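Local coordinates for activator of Hsp90 ATPase homologue 1/2-like C-terminal domain-containing protein (Enterococcus faecalis, PDB 2NN5) that is of unknown function but belongs to the AHA1 family, adopts an SRPBCC-type helix-grip fold and binds magnesium, at residues F134-P137 and R138-I142. Sequence-based numbering, arbitrary orientation.
Sequences FTTP and RHKDI. With EDO (1,2-ethanediol), chain D.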
loop_
_atom_site.group_PDB
_atom_site.type_symbol
_atom_site.label_atom_id
_atom_site.label_comp_id
_atom_site.label_asym_id
_atom_site.label_seq_id
_atom_site.Cartn_x
_atom_site.Cartn_y
_atom_site.Cartn_z
ATOM N N PHE A 134 15.241 8.124 1.096
ATOM C CA PHE A 134 14.336 7.343 1.919
ATOM C C PHE A 134 15.075 6.805 3.115
ATOM O O PHE A 134 16.188 6.266 2.983
ATOM C CB PHE A 134 13.850 6.130 1.137
ATOM C CG PHE A 134 12.386 5.978 1.139
ATOM C CD1 PHE A 134 11.597 6.943 0.524
ATOM C CD2 PHE A 134 11.805 4.868 1.690
ATOM C CE1 PHE A 134 10.229 6.814 0.464
ATOM C CE2 PHE A 134 10.429 4.732 1.654
ATOM C CZ PHE A 134 9.646 5.711 1.006
ATOM N N THR A 135 14.452 6.907 4.279
ATOM C CA THR A 135 15.078 6.441 5.506
ATOM C C THR A 135 15.091 4.911 5.652
ATOM O O THR A 135 16.053 4.349 6.171
ATOM C CB THR A 135 14.488 7.165 6.751
ATOM O OG1 THR A 135 13.134 6.794 6.921
ATOM C CG2 THR A 135 14.535 8.643 6.543
ATOM N N THR A 136 14.058 4.234 5.179
ATOM C CA THR A 136 13.977 2.762 5.195
ATOM C C THR A 136 14.602 2.275 3.867
ATOM O O THR A 136 14.357 2.898 2.824
ATOM C CB THR A 136 12.491 2.356 5.204
ATOM O OG1 THR A 136 11.855 2.861 6.392
ATOM C CG2 THR A 136 12.313 0.826 5.113
ATOM N N PRO A 137 15.356 1.154 3.870
ATOM C CA PRO A 137 15.822 0.655 2.547
ATOM C C PRO A 137 14.614 0.460 1.628
ATOM O O PRO A 137 13.588 -0.073 2.059
ATOM C CB PRO A 137 16.510 -0.661 2.870
ATOM C CG PRO A 137 16.957 -0.475 4.361
ATOM C CD PRO A 137 15.835 0.313 4.994
ATOM N N ARG A 138 14.723 0.964 0.416
ATOM C CA ARG A 138 13.519 1.042 -0.441
ATOM C C ARG A 138 12.895 -0.293 -0.748
ATOM O O ARG A 138 11.665 -0.375 -0.820
ATOM C CB ARG A 138 13.854 1.838 -1.661
ATOM C CG ARG A 138 14.026 3.302 -1.256
ATOM C CD ARG A 138 14.439 4.177 -2.367
ATOM N NE ARG A 138 15.805 3.853 -2.763
ATOM C CZ ARG A 138 16.409 4.470 -3.764
ATOM N NH1 ARG A 138 15.768 5.407 -4.471
ATOM N NH2 ARG A 138 17.658 4.129 -4.085
ATOM N N HIS A 139 13.717 -1.348 -0.922
ATOM C CA HIS A 139 13.127 -2.645 -1.224
ATOM C C HIS A 139 12.340 -3.187 -0.012
ATOM O O HIS A 139 11.387 -3.984 -0.163
ATOM C CB HIS A 139 14.203 -3.628 -1.681
ATOM C CG HIS A 139 15.236 -3.898 -0.650
ATOM N ND1 HIS A 139 16.247 -3.011 -0.339
ATOM C CD2 HIS A 139 15.414 -4.975 0.136
ATOM C CE1 HIS A 139 16.993 -3.542 0.617
ATOM N NE2 HIS A 139 16.532 -4.744 0.887
ATOM N N LYS A 140 12.755 -2.804 1.201
ATOM C CA LYS A 140 12.016 -3.244 2.393
ATOM C C LYS A 140 10.710 -2.497 2.528
ATOM O O LYS A 140 9.708 -3.065 2.974
ATOM C CB LYS A 140 12.814 -3.065 3.693
ATOM C CG LYS A 140 13.911 -4.058 3.872
ATOM C CD LYS A 140 14.531 -4.034 5.283
ATOM C CE LYS A 140 14.358 -2.733 6.070
ATOM N NZ LYS A 140 13.114 -2.651 6.925
ATOM N N ASP A 141 10.694 -1.231 2.134
ATOM C CA ASP A 141 9.449 -0.469 2.208
ATOM C C ASP A 141 8.459 -1.018 1.194
ATOM O O ASP A 141 7.273 -1.212 1.556
ATOM C CB ASP A 141 9.721 0.995 1.939
ATOM C CG ASP A 141 8.502 1.840 2.173
ATOM O OD1 ASP A 141 8.240 2.179 3.360
ATOM O OD2 ASP A 141 7.775 2.119 1.195
ATOM N N ILE A 142 8.911 -1.290 -0.055
ATOM C CA ILE A 142 8.062 -1.918 -1.072
ATOM C C ILE A 142 7.537 -3.286 -0.628
ATOM O O ILE A 142 6.329 -3.575 -0.809
ATOM C CB ILE A 142 8.815 -1.996 -2.410
ATOM C CG1 ILE A 142 9.010 -0.558 -2.962
ATOM C CG2 ILE A 142 8.045 -2.865 -3.397
ATOM C CD1 ILE A 142 10.055 -0.452 -4.107
HETATM C C1 EDO D . 17.607 -0.748 -3.015
HETATM O O1 EDO D . 16.878 -0.691 -1.794
HETATM C C2 EDO D . 17.579 0.598 -3.736
HETATM O O2 EDO D . 18.118 1.562 -2.858
HETATM O O HOH W 1 9.366 3.887 5.331
#
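Pro137 precedes helix 138-157 at its N-cap position, and its carbonyl oxygen takes the first helical bond from Asp141 N (3.1 Å), which approaches nearly along the C=O axis (160°); the same oxygen also accepts a weak bond from Lys140 N. One of two modelled conformers of Lys140 lays CE along the Pro137 ring. Phe134 packs against two helix side chains. Its CB meets CG of Arg138 at 3.7 Å, while CE2 puts the ring edge 3.5 Å from Asp141 CG, with ring and carboxylate planes steeply inclined (76°). Asp141 reaches the ring because CG lies anti to the backbone N (chi1 -173°). Its OD1 receives Trp105 NE1 and a water proton; that water also accepts from Thr136 OG1, tying the loop hydroxyl to the helix. Arg138 NH2 and, weakly, NE donate to O2 of an ethanediol, probably from the crystallisation liquor, whose O1 hydrogen-bonds His139 ND1 (2.8 Å); Arg138 NH1 binds the carbonyls of Gln34 and Leu130. The loop leaving strand 121-130 is thus fastened to the helix start by backbone, apolar and water-mediated links. Asp141 OD2 lies close to like-charged Glu128 OE2, and the two donors at OD1 may help stabilise the buried carboxylate.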